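PDB 7DMB: putative methyltransferase, which probably transfers methyl groups from S-adenosyl-L-methionine as a trans-acting enzyme of calbistrin biosynthesis, and binds the spent cofactor S-adenosyl-L-homocysteine in this crystal. Local coordinates for residues N181-N191 with G211-P222; N197-G206 with G274-L285. All coordinates share one frame; numbering follows the deposited sequence.

Overall arrangement
Contact 1 lays residues 181-191 on the helix 211-220, and contact 2 pairs the neighbouring central strands 200-205 and 276-282 of the methyltransferase sheet; their centres lie about 13 Å apart. Strand 200-205 runs on into helix 211-220 through the glycine-rich turn at the cofactor, so the two contacts share one strand-turn-helix unit. They touch directly: T213 OG1 lies 2.8 Å from E204 OE1, probably a hydrogen bond, while L220 CD1 packs on I202 CD1 at 3.6 Å. Both also reach S-adenosyl-L-homocysteine, contact 1 at its carboxylate through G211 and a water, contact 2 at its amino group through G206 and S282.

Contact 1 (N181-N191 with G211-P222); sequences NSLSEVRPLIN and GTTARVFEGLNP. With SAH (S-adenosyl-L-homocysteine), chain C.
I190 lays its CG2 methyl over the last turns of helix 211-220, 3.6 Å from L220 CD2, with V216 CG1 also in touch. CG2 is anti to the backbone N, while CG1 is turned (chi1 -62°) so that it and CD1 lie against the V216 methyls, CG1 at CG2 and CD1 at both. Next to it G219 brings bare backbone against helix 187-191: the CA atoms of R187 and G219 come within 4.4 Å, and the helix axes pass 7.7 Å apart at a crossing angle of -50°. N191 continues this line, its CA-H directed at G219 O and its ND2 giving that oxygen a weak bond; its OD1 is held by R195.

On the outer flank R187 lays CG against R215 O and carries its guanidinium to two carboxylates. It grips E185 side-on, NE to OE2 at 2.7 Å and NH2 to OE1, both near the guanidinium plane. E185 OE2 takes the backbone N of R187 as well, capping the helix start. R187 NH1 makes a salt bridge with E218 OE1 at 2.9 Å, though as a hydrogen bond it is bent and weak, the planes 61° apart. A further salt bridge, E218 OE2 to R215 NH2, joins all four residues in one network.

At the cofactor end N181 crosses T212 at about a right angle. T212 OG1 donates to N181 OD1 at 2.6 Å, in the amide's carbonyl plane and on a lone pair. ND2 gives one hydrogen to Y177 O and one to a water that donates to T212 OG1 and to OXT of S-adenosyl-L-homocysteine; G211 N binds OXT directly. The N181 amide is thus probably fixed in its rotation by partners at both ends, helping, from the second shell, to place the water and threonine beside the cofactor carboxylate.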
loop_
_atom_site.group_PDB
_atom_site.type_symbol
_atom_site.label_atom_id
_atom_site.label_comp_id
_atom_site.label_asym_id
_atom_site.label_seq_id
_atom_site.Cartn_x
_atom_site.Cartn_y
_atom_site.Cartn_z
ATOM N N ASN A 181 5.083 -5.164 1.010
ATOM C CA ASN A 181 5.154 -6.095 -0.110
ATOM C C ASN A 181 5.635 -7.469 0.335
ATOM O O ASN A 181 5.301 -8.480 -0.290
ATOM C CB ASN A 181 6.084 -5.541 -1.187
ATOM C CG ASN A 181 5.382 -4.596 -2.125
ATOM O OD1 ASN A 181 4.627 -5.025 -3.004
ATOM N ND2 ASN A 181 5.626 -3.298 -1.953
ATOM N N SER A 182 6.410 -7.531 1.417
ATOM C CA SER A 182 6.956 -8.804 1.854
ATOM C C SER A 182 5.881 -9.757 2.377
ATOM O O SER A 182 6.148 -10.956 2.523
ATOM C CB SER A 182 8.038 -8.546 2.908
ATOM O OG SER A 182 7.476 -8.329 4.197
ATOM N N LEU A 183 4.674 -9.270 2.631
ATOM C CA LEU A 183 3.614 -10.132 3.132
ATOM C C LEU A 183 2.888 -10.884 2.028
ATOM O O LEU A 183 2.232 -11.894 2.317
ATOM C CB LEU A 183 2.597 -9.311 3.929
ATOM C CG LEU A 183 3.020 -8.719 5.279
ATOM C CD1 LEU A 183 1.882 -7.873 5.856
ATOM C CD2 LEU A 183 3.425 -9.816 6.250
ATOM N N SER A 184 2.973 -10.417 0.783
ATOM C CA SER A 184 2.196 -10.971 -0.320
ATOM C C SER A 184 3.114 -11.683 -1.298
ATOM O O SER A 184 4.166 -11.145 -1.682
ATOM C CB SER A 184 1.430 -9.879 -1.078
ATOM O OG SER A 184 0.581 -9.113 -0.238
ATOM N N GLU A 185 2.722 -12.882 -1.696
ATOM C CA GLU A 185 3.386 -13.604 -2.778
ATOM C C GLU A 185 2.585 -13.374 -4.060
ATOM O O GLU A 185 1.489 -13.928 -4.218
ATOM C CB GLU A 185 3.499 -15.091 -2.449
ATOM C CG GLU A 185 4.373 -15.867 -3.426
ATOM C CD GLU A 185 5.720 -15.207 -3.631
ATOM O OE1 GLU A 185 6.589 -15.384 -2.762
ATOM O OE2 GLU A 185 5.910 -14.506 -4.652
ATOM N N VAL A 186 3.106 -12.530 -4.955
ATOM C CA VAL A 186 2.418 -12.200 -6.203
ATOM C C VAL A 186 3.176 -12.669 -7.438
ATOM O O VAL A 186 2.674 -12.503 -8.552
ATOM C CB VAL A 186 2.099 -10.689 -6.325
ATOM C CG1 VAL A 186 1.481 -10.131 -5.059
ATOM C CG2 VAL A 186 3.336 -9.886 -6.711
ATOM N N ARG A 187 4.363 -13.248 -7.281
ATOM C CA ARG A 187 5.196 -13.641 -8.420
ATOM C C ARG A 187 4.608 -14.789 -9.250
ATOM O O ARG A 187 4.807 -14.813 -10.475
ATOM C CB ARG A 187 6.606 -14.008 -7.934
ATOM C CG ARG A 187 7.340 -12.845 -7.274
ATOM C CD ARG A 187 8.664 -13.263 -6.652
ATOM N NE ARG A 187 8.466 -14.081 -5.461
ATOM C CZ ARG A 187 9.435 -14.746 -4.845
ATOM N NH1 ARG A 187 10.677 -14.682 -5.314
ATOM N NH2 ARG A 187 9.162 -15.480 -3.769
ATOM N N PRO A 188 3.923 -15.775 -8.647
ATOM C CA PRO A 188 3.262 -16.784 -9.496
ATOM C C PRO A 188 2.205 -16.193 -10.414
ATOM O O PRO A 188 2.086 -16.647 -11.558
ATOM C CB PRO A 188 2.657 -17.767 -8.485
ATOM C CG PRO A 188 3.499 -17.608 -7.263
ATOM C CD PRO A 188 3.900 -16.167 -7.227
ATOM N N LEU A 189 1.433 -15.196 -9.959
ATOM C CA LEU A 189 0.481 -14.549 -10.862
ATOM C C LEU A 189 1.202 -13.842 -12.002
ATOM O O LEU A 189 0.815 -13.962 -13.172
ATOM C CB LEU A 189 -0.392 -13.543 -10.120
ATOM C CG LEU A 189 -1.298 -12.769 -11.088
ATOM C CD1 LEU A 189 -2.255 -13.736 -11.764
ATOM C CD2 LEU A 189 -2.079 -11.623 -10.423
ATOM N N ILE A 190 2.225 -13.053 -11.666
ATOM C CA ILE A 190 2.966 -12.338 -12.695
ATOM C C ILE A 190 3.614 -13.327 -13.649
ATOM O O ILE A 190 3.544 -13.171 -14.874
ATOM C CB ILE A 190 3.993 -11.394 -12.045
ATOM C CG1 ILE A 190 3.286 -10.347 -11.175
ATOM C CG2 ILE A 190 4.870 -10.727 -13.104
ATOM C CD1 ILE A 190 2.395 -9.405 -11.940
ATOM N N ASN A 191 4.218 -14.385 -13.106
ATOM C CA ASN A 191 4.848 -15.383 -13.963
ATOM C C ASN A 191 3.833 -16.013 -14.922
ATOM O O ASN A 191 4.129 -16.215 -16.102
ATOM C CB ASN A 191 5.538 -16.432 -13.093
ATOM C CG ASN A 191 6.248 -17.492 -13.906
ATOM O OD1 ASN A 191 5.808 -18.634 -13.960
ATOM N ND2 ASN A 191 7.354 -17.117 -14.542
ATOM N N GLY A 211 8.556 -0.718 -4.451
ATOM C CA GLY A 211 8.414 -1.916 -3.634
ATOM C C GLY A 211 7.691 -3.034 -4.356
ATOM O O GLY A 211 8.092 -4.197 -4.291
ATOM N N THR A 212 6.614 -2.694 -5.062
ATOM C CA THR A 212 5.906 -3.703 -5.837
ATOM C C THR A 212 6.581 -3.959 -7.186
ATOM O O THR A 212 6.606 -5.102 -7.658
ATOM C CB THR A 212 4.448 -3.280 -6.009
ATOM O OG1 THR A 212 3.845 -3.166 -4.715
ATOM C CG2 THR A 212 3.690 -4.310 -6.831
ATOM N N THR A 213 7.147 -2.920 -7.805
ATOM C CA THR A 213 7.911 -3.113 -9.036
ATOM C C THR A 213 8.944 -4.225 -8.890
ATOM O O THR A 213 9.136 -5.037 -9.806
ATOM C CB THR A 213 8.613 -1.812 -9.418
ATOM O OG1 THR A 213 7.787 -0.700 -9.054
ATOM C CG2 THR A 213 8.914 -1.766 -10.933
ATOM N N ALA A 214 9.624 -4.267 -7.737
ATOM C CA ALA A 214 10.688 -5.241 -7.505
ATOM C C ALA A 214 10.164 -6.668 -7.498
ATOM O O ALA A 214 10.792 -7.561 -8.083
ATOM C CB ALA A 214 11.393 -4.942 -6.183
ATOM N N ARG A 215 9.040 -6.915 -6.808
ATOM C CA ARG A 215 8.458 -8.252 -6.840
ATOM C C ARG A 215 8.010 -8.633 -8.253
ATOM O O ARG A 215 8.186 -9.781 -8.678
ATOM C CB ARG A 215 7.276 -8.369 -5.881
ATOM C CG ARG A 215 7.286 -7.601 -4.549
ATOM C CD ARG A 215 8.591 -7.596 -3.790
ATOM N NE ARG A 215 9.273 -8.877 -3.821
ATOM C CZ ARG A 215 10.581 -9.011 -3.639
ATOM N NH1 ARG A 215 11.324 -7.918 -3.406
ATOM N NH2 ARG A 215 11.132 -10.226 -3.706
ATOM N N VAL A 216 7.423 -7.683 -8.988
ATOM C CA VAL A 216 6.828 -7.977 -10.289
ATOM C C VAL A 216 7.912 -8.368 -11.289
ATOM O O VAL A 216 7.728 -9.294 -12.085
ATOM C CB VAL A 216 5.990 -6.769 -10.766
ATOM C CG1 VAL A 216 5.668 -6.847 -12.280
ATOM C CG2 VAL A 216 4.677 -6.656 -9.944
ATOM N N PHE A 217 9.069 -7.696 -11.242
ATOM C CA PHE A 217 10.155 -8.023 -12.163
ATOM C C PHE A 217 10.655 -9.448 -11.945
ATOM O O PHE A 217 10.999 -10.146 -12.907
ATOM C CB PHE A 217 11.298 -7.019 -12.005
ATOM C CG PHE A 217 11.166 -5.804 -12.885
ATOM C CD1 PHE A 217 10.963 -5.939 -14.253
ATOM C CD2 PHE A 217 11.249 -4.526 -12.345
ATOM C CE1 PHE A 217 10.851 -4.825 -15.066
ATOM C CE2 PHE A 217 11.122 -3.403 -13.148
ATOM C CZ PHE A 217 10.928 -3.550 -14.512
ATOM N N GLU A 218 10.683 -9.905 -10.690
ATOM C CA GLU A 218 11.123 -11.267 -10.408
ATOM C C GLU A 218 10.215 -12.285 -11.079
ATOM O O GLU A 218 10.685 -13.303 -11.610
ATOM C CB GLU A 218 11.163 -11.501 -8.899
ATOM C CG GLU A 218 12.434 -10.991 -8.255
ATOM C CD GLU A 218 12.472 -11.255 -6.762
ATOM O OE1 GLU A 218 11.723 -12.141 -6.286
ATOM O OE2 GLU A 218 13.240 -10.557 -6.069
ATOM N N GLY A 219 8.907 -12.027 -11.064
ATOM C CA GLY A 219 7.992 -12.882 -11.793
ATOM C C GLY A 219 8.159 -12.778 -13.294
ATOM O O GLY A 219 7.855 -13.729 -14.023
ATOM N N LEU A 220 8.641 -11.635 -13.782
ATOM C CA LEU A 220 8.847 -11.451 -15.209
ATOM C C LEU A 220 10.225 -11.899 -15.674
ATOM O O LEU A 220 10.457 -11.959 -16.883
ATOM C CB LEU A 220 8.644 -9.983 -15.599
ATOM C CG LEU A 220 7.242 -9.373 -15.494
ATOM C CD1 LEU A 220 7.305 -7.894 -15.849
ATOM C CD2 LEU A 220 6.225 -10.105 -16.364
ATOM N N ASN A 221 11.145 -12.188 -14.754
ATOM C CA ASN A 221 12.502 -12.622 -15.089
ATOM C C ASN A 221 12.805 -13.904 -14.325
ATOM O O ASN A 221 13.562 -13.902 -13.346
ATOM C CB ASN A 221 13.528 -11.533 -14.774
ATOM C CG ASN A 221 13.273 -10.254 -15.542
ATOM O OD1 ASN A 221 13.964 -9.943 -16.513
ATOM N ND2 ASN A 221 12.260 -9.498 -15.111
ATOM N N PRO A 222 12.217 -15.027 -14.747
ATOM C CA PRO A 222 12.403 -16.268 -13.979
ATOM C C PRO A 222 13.817 -16.827 -14.078
ATOM O O PRO A 222 14.353 -17.328 -13.082
ATOM C CB PRO A 222 11.360 -17.208 -14.601
ATOM C CG PRO A 222 11.276 -16.764 -16.023
ATOM C CD PRO A 222 11.497 -15.260 -16.013
HETATM N N SAH C . 3.825 1.970 -4.928
HETATM C CA SAH C . 4.425 2.713 -3.786
HETATM C CB SAH C . 3.634 2.504 -2.490
HETATM C CG SAH C . 2.416 3.397 -2.391
HETATM S SD SAH C . 2.799 5.159 -2.147
HETATM C C SAH C . 5.872 2.253 -3.589
HETATM O O SAH C . 6.709 3.146 -3.342
HETATM O OXT SAH C . 6.109 1.028 -3.719
HETATM C "C5'" SAH C . 1.686 5.924 -3.354
HETATM C "C4'" SAH C . 2.417 6.357 -4.608
HETATM O "O4'" SAH C . 1.444 6.782 -5.593
HETATM C "C3'" SAH C . 3.366 7.538 -4.395
HETATM O "O3'" SAH C . 4.616 7.254 -5.010
HETATM C "C2'" SAH C . 2.620 8.709 -5.045
HETATM O "O2'" SAH C . 3.449 9.716 -5.585
HETATM C "C1'" SAH C . 1.837 8.012 -6.149
HETATM N N9 SAH C . 0.631 8.738 -6.534
HETATM C C8 SAH C . -0.156 9.485 -5.694
HETATM N N7 SAH C . -1.188 10.027 -6.287
HETATM C C5 SAH C . -1.072 9.625 -7.609
HETATM C C6 SAH C . -1.865 9.878 -8.745
HETATM N N6 SAH C . -2.961 10.631 -8.724
HETATM N N1 SAH C . -1.471 9.323 -9.918
HETATM C C2 SAH C . -0.364 8.570 -9.929
HETATM N N3 SAH C . 0.453 8.261 -8.925
HETATM C C4 SAH C . 0.046 8.826 -7.775
HETATM O O HOH W 1 4.317 -1.012 -2.969
#

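Contact 2 (N197-G206 with G274-L285); sequences NPGLRILEIG and GAYDVVIASNVL. With SAH (S-adenosyl-L-homocysteine), chain C.
R201 and D277 meet side-on across the start of two parallel strands, guanidinium and carboxylate planes turned 43° apart. R201 NH2 reaches D277 OD1 at 3.1 Å and NE reaches OD2, a two-nitrogen salt bridge with both oxygens close to the guanidinium plane, while A275 O lies over one face. D277 OD2 also takes R201 N at 2.8 Å and a water held by N197 ND2; OD1 has Q303 as a further partner.

Farther along, L203 sets CD1 over the face of the Y276 ring, 4.0 Å from its centroid, a CH-pi contact. On that side of the sheet I205 CG1 meets V279 CG1 at 3.7 Å. I202 and I280 lie side by side on the other, pointing the same way, and E204 leans its CB and CG over I280. L203 N bonds to V278 O, I280 N to L203 O and I205 N to I280 O, keeping the strands in parallel register.

Where the strands end, V284 CG2 presses on O4' of S-adenosyl-L-homocysteine, whose atom N donates to G206 O and, at 3.2 Å, to S282 O. Carbonyls at the C-terminal edge of a Rossmann-like sheet thus hold the ligand's amino group, probably an ammonium, while at the other end D277 balances the R201 charge.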
loop_
_atom_site.group_PDB
_atom_site.type_symbol
_atom_site.label_atom_id
_atom_site.label_comp_id
_atom_site.label_asym_id
_atom_site.label_seq_id
_atom_site.Cartn_x
_atom_site.Cartn_y
_atom_site.Cartn_z
ATOM N N ASN A 197 1.670 -14.507 -22.016
ATOM C CA ASN A 197 1.988 -13.469 -22.995
ATOM C C ASN A 197 3.432 -13.044 -22.758
ATOM O O ASN A 197 3.693 -12.124 -21.964
ATOM C CB ASN A 197 1.037 -12.278 -22.893
ATOM C CG ASN A 197 1.342 -11.193 -23.937
ATOM O OD1 ASN A 197 2.240 -11.350 -24.788
ATOM N ND2 ASN A 197 0.604 -10.080 -23.865
ATOM N N PRO A 198 4.400 -13.671 -23.440
ATOM C CA PRO A 198 5.817 -13.330 -23.207
ATOM C C PRO A 198 6.208 -11.960 -23.727
ATOM O O PRO A 198 7.345 -11.521 -23.473
ATOM C CB PRO A 198 6.587 -14.449 -23.935
ATOM C CG PRO A 198 5.539 -15.455 -24.376
ATOM C CD PRO A 198 4.228 -14.748 -24.427
ATOM N N GLY A 199 5.304 -11.267 -24.418
ATOM C CA GLY A 199 5.535 -9.899 -24.844
ATOM C C GLY A 199 4.714 -8.897 -24.053
ATOM O O GLY A 199 4.353 -7.827 -24.562
ATOM N N LEU A 200 4.431 -9.240 -22.796
ATOM C CA LEU A 200 3.518 -8.462 -21.968
ATOM C C LEU A 200 3.865 -6.976 -22.003
ATOM O O LEU A 200 5.029 -6.589 -21.864
ATOM C CB LEU A 200 3.560 -8.991 -20.527
ATOM C CG LEU A 200 2.267 -8.928 -19.705
ATOM C CD1 LEU A 200 1.188 -9.840 -20.284
ATOM C CD2 LEU A 200 2.543 -9.243 -18.220
ATOM N N ARG A 201 2.850 -6.148 -22.229
ATOM C CA ARG A 201 2.964 -4.700 -22.088
ATOM C C ARG A 201 2.395 -4.327 -20.717
ATOM O O ARG A 201 1.200 -4.505 -20.466
ATOM C CB ARG A 201 2.237 -3.998 -23.238
ATOM C CG ARG A 201 2.784 -4.412 -24.621
ATOM C CD ARG A 201 1.865 -4.005 -25.771
ATOM N NE ARG A 201 0.525 -4.588 -25.645
ATOM C CZ ARG A 201 -0.540 -4.189 -26.345
ATOM N NH1 ARG A 201 -0.419 -3.211 -27.232
ATOM N NH2 ARG A 201 -1.731 -4.760 -26.159
ATOM N N ILE A 202 3.264 -3.866 -19.816
ATOM C CA ILE A 202 2.908 -3.601 -18.421
ATOM C C ILE A 202 3.102 -2.118 -18.144
ATOM O O ILE A 202 4.095 -1.522 -18.581
ATOM C CB ILE A 202 3.742 -4.411 -17.399
ATOM C CG1 ILE A 202 3.606 -5.906 -17.596
ATOM C CG2 ILE A 202 3.312 -4.086 -15.957
ATOM C CD1 ILE A 202 4.890 -6.529 -18.091
ATOM N N LEU A 203 2.159 -1.529 -17.407
ATOM C CA LEU A 203 2.301 -0.180 -16.882
ATOM C C LEU A 203 2.012 -0.234 -15.391
ATOM O O LEU A 203 1.004 -0.819 -14.980
ATOM C CB LEU A 203 1.352 0.798 -17.578
ATOM C CG LEU A 203 1.518 2.286 -17.240
ATOM C CD1 LEU A 203 1.420 3.145 -18.502
ATOM C CD2 LEU A 203 0.490 2.714 -16.220
ATOM N N GLU A 204 2.878 0.357 -14.574
ATOM C CA GLU A 204 2.593 0.456 -13.139
ATOM C C GLU A 204 2.275 1.906 -12.762
ATOM O O GLU A 204 3.070 2.818 -13.037
ATOM C CB GLU A 204 3.747 -0.082 -12.292
ATOM C CG GLU A 204 3.526 0.127 -10.798
ATOM C CD GLU A 204 4.591 -0.536 -9.983
ATOM O OE1 GLU A 204 5.513 -1.119 -10.602
ATOM O OE2 GLU A 204 4.515 -0.477 -8.733
ATOM N N ILE A 205 1.092 2.108 -12.161
ATOM C CA ILE A 205 0.670 3.394 -11.610
ATOM C C ILE A 205 1.376 3.617 -10.278
ATOM O O ILE A 205 1.529 2.681 -9.486
ATOM C CB ILE A 205 -0.863 3.435 -11.400
ATOM C CG1 ILE A 205 -1.626 3.009 -12.657
ATOM C CG2 ILE A 205 -1.321 4.826 -10.912
ATOM C CD1 ILE A 205 -1.531 4.007 -13.746
ATOM N N GLY A 206 1.769 4.864 -10.014
ATOM C CA GLY A 206 2.319 5.279 -8.729
ATOM C C GLY A 206 3.333 4.327 -8.127
ATOM O O GLY A 206 3.245 3.978 -6.952
ATOM N N GLY A 274 -5.639 1.704 -24.655
ATOM C CA GLY A 274 -5.733 0.292 -24.979
ATOM C C GLY A 274 -4.429 -0.386 -25.330
ATOM O O GLY A 274 -4.445 -1.457 -25.946
ATOM N N ALA A 275 -3.292 0.194 -24.947
ATOM C CA ALA A 275 -1.991 -0.294 -25.374
ATOM C C ALA A 275 -1.291 -1.142 -24.317
ATOM O O ALA A 275 -0.080 -1.379 -24.424
ATOM C CB ALA A 275 -1.107 0.889 -25.773
ATOM N N TYR A 276 -2.017 -1.632 -23.317
ATOM C CA TYR A 276 -1.382 -2.337 -22.215
ATOM C C TYR A 276 -2.203 -3.551 -21.824
ATOM O O TYR A 276 -3.441 -3.505 -21.791
ATOM C CB TYR A 276 -1.176 -1.403 -21.009
ATOM C CG TYR A 276 -0.212 -0.275 -21.333
ATOM C CD1 TYR A 276 1.170 -0.473 -21.284
ATOM C CD2 TYR A 276 -0.681 0.975 -21.719
ATOM C CE1 TYR A 276 2.067 0.573 -21.607
ATOM C CE2 TYR A 276 0.195 2.010 -22.038
ATOM C CZ TYR A 276 1.565 1.800 -21.987
ATOM O OH TYR A 276 2.407 2.839 -22.285
ATOM N N ASP A 277 -1.497 -4.632 -21.517
ATOM C CA ASP A 277 -2.130 -5.884 -21.140
ATOM C C ASP A 277 -2.398 -5.952 -19.648
ATOM O O ASP A 277 -3.411 -6.513 -19.225
ATOM C CB ASP A 277 -1.245 -7.049 -21.574
ATOM C CG ASP A 277 -0.851 -6.941 -23.019
ATOM O OD1 ASP A 277 -1.784 -6.838 -23.850
ATOM O OD2 ASP A 277 0.370 -6.904 -23.321
ATOM N N VAL A 278 -1.496 -5.403 -18.839
ATOM C CA VAL A 278 -1.619 -5.441 -17.387
ATOM C C VAL A 278 -1.249 -4.066 -16.852
ATOM O O VAL A 278 -0.206 -3.506 -17.220
ATOM C CB VAL A 278 -0.733 -6.533 -16.743
ATOM C CG1 VAL A 278 -0.951 -6.583 -15.225
ATOM C CG2 VAL A 278 -1.028 -7.909 -17.355
ATOM N N VAL A 279 -2.105 -3.513 -16.001
ATOM C CA VAL A 279 -1.783 -2.313 -15.233
ATOM C C VAL A 279 -1.593 -2.741 -13.785
ATOM O O VAL A 279 -2.451 -3.435 -13.225
ATOM C CB VAL A 279 -2.877 -1.233 -15.357
ATOM C CG1 VAL A 279 -2.693 -0.148 -14.305
ATOM C CG2 VAL A 279 -2.869 -0.622 -16.756
ATOM N N ILE A 280 -0.461 -2.352 -13.194
ATOM C CA ILE A 280 -0.140 -2.654 -11.801
ATOM C C ILE A 280 -0.342 -1.393 -10.963
ATOM O O ILE A 280 0.047 -0.292 -11.380
ATOM C CB ILE A 280 1.307 -3.168 -11.647
ATOM C CG1 ILE A 280 1.643 -4.283 -12.662
ATOM C CG2 ILE A 280 1.589 -3.606 -10.204
ATOM C CD1 ILE A 280 1.120 -5.611 -12.274
ATOM N N ALA A 281 -0.929 -1.552 -9.768
ATOM C CA ALA A 281 -1.051 -0.434 -8.832
ATOM C C ALA A 281 -1.034 -0.938 -7.391
ATOM O O ALA A 281 -1.889 -1.746 -7.004
ATOM C CB ALA A 281 -2.326 0.362 -9.118
ATOM N N SER A 282 -0.074 -0.455 -6.588
ATOM C CA SER A 282 0.018 -0.870 -5.191
ATOM C C SER A 282 -0.109 0.376 -4.323
ATOM O O SER A 282 0.802 1.212 -4.266
ATOM C CB SER A 282 1.313 -1.619 -4.910
ATOM O OG SER A 282 1.492 -1.891 -3.527
ATOM N N ASN A 283 -1.272 0.495 -3.691
ATOM C CA ASN A 283 -1.529 1.478 -2.651
ATOM C C ASN A 283 -1.340 2.900 -3.175
ATOM O O ASN A 283 -0.860 3.789 -2.473
ATOM C CB ASN A 283 -0.678 1.175 -1.418
ATOM C CG ASN A 283 -1.302 0.073 -0.565
ATOM O OD1 ASN A 283 -2.459 0.191 -0.139
ATOM N ND2 ASN A 283 -0.572 -1.030 -0.377
ATOM N N VAL A 284 -1.787 3.120 -4.414
ATOM C CA VAL A 284 -1.839 4.438 -5.021
ATOM C C VAL A 284 -3.271 4.850 -5.347
ATOM O O VAL A 284 -3.646 6.018 -5.179
ATOM C CB VAL A 284 -0.951 4.504 -6.291
ATOM C CG1 VAL A 284 -1.197 3.293 -7.202
ATOM C CG2 VAL A 284 -1.203 5.801 -7.047
ATOM N N LEU A 285 -4.108 3.903 -5.781
ATOM C CA LEU A 285 -5.438 4.283 -6.243
ATOM C C LEU A 285 -6.252 4.927 -5.121
ATOM O O LEU A 285 -6.985 5.889 -5.360
ATOM C CB LEU A 285 -6.167 3.075 -6.847
ATOM C CG LEU A 285 -5.551 2.375 -8.091
ATOM C CD1 LEU A 285 -6.545 1.430 -8.774
ATOM C CD2 LEU A 285 -5.004 3.359 -9.094
HETATM N N SAH C . 3.825 1.970 -4.928
HETATM C CA SAH C . 4.425 2.713 -3.786
HETATM C CB SAH C . 3.634 2.504 -2.490
HETATM C CG SAH C . 2.416 3.397 -2.391
HETATM S SD SAH C . 2.799 5.159 -2.147
HETATM C C SAH C . 5.872 2.253 -3.589
HETATM O O SAH C . 6.709 3.146 -3.342
HETATM O OXT SAH C . 6.109 1.028 -3.719
HETATM C "C5'" SAH C . 1.686 5.924 -3.354
HETATM C "C4'" SAH C . 2.417 6.357 -4.608
HETATM O "O4'" SAH C . 1.444 6.782 -5.593
HETATM C "C3'" SAH C . 3.366 7.538 -4.395
HETATM O "O3'" SAH C . 4.616 7.254 -5.010
HETATM C "C2'" SAH C . 2.620 8.709 -5.045
HETATM O "O2'" SAH C . 3.449 9.716 -5.585
HETATM C "C1'" SAH C . 1.837 8.012 -6.149
HETATM N N9 SAH C . 0.631 8.738 -6.534
HETATM C C8 SAH C . -0.156 9.485 -5.694
HETATM N N7 SAH C . -1.188 10.027 -6.287
HETATM C C5 SAH C . -1.072 9.625 -7.609
HETATM C C6 SAH C . -1.865 9.878 -8.745
HETATM N N6 SAH C . -2.961 10.631 -8.724
HETATM N N1 SAH C . -1.471 9.323 -9.918
HETATM C C2 SAH C . -0.364 8.570 -9.929
HETATM N N3 SAH C . 0.453 8.261 -8.925
HETATM C C4 SAH C . 0.046 8.826 -7.775
HETATM O O HOH W 2 1.018 -7.856 -25.811
HETATM O O HOH W 3 2.190 0.929 -7.479
#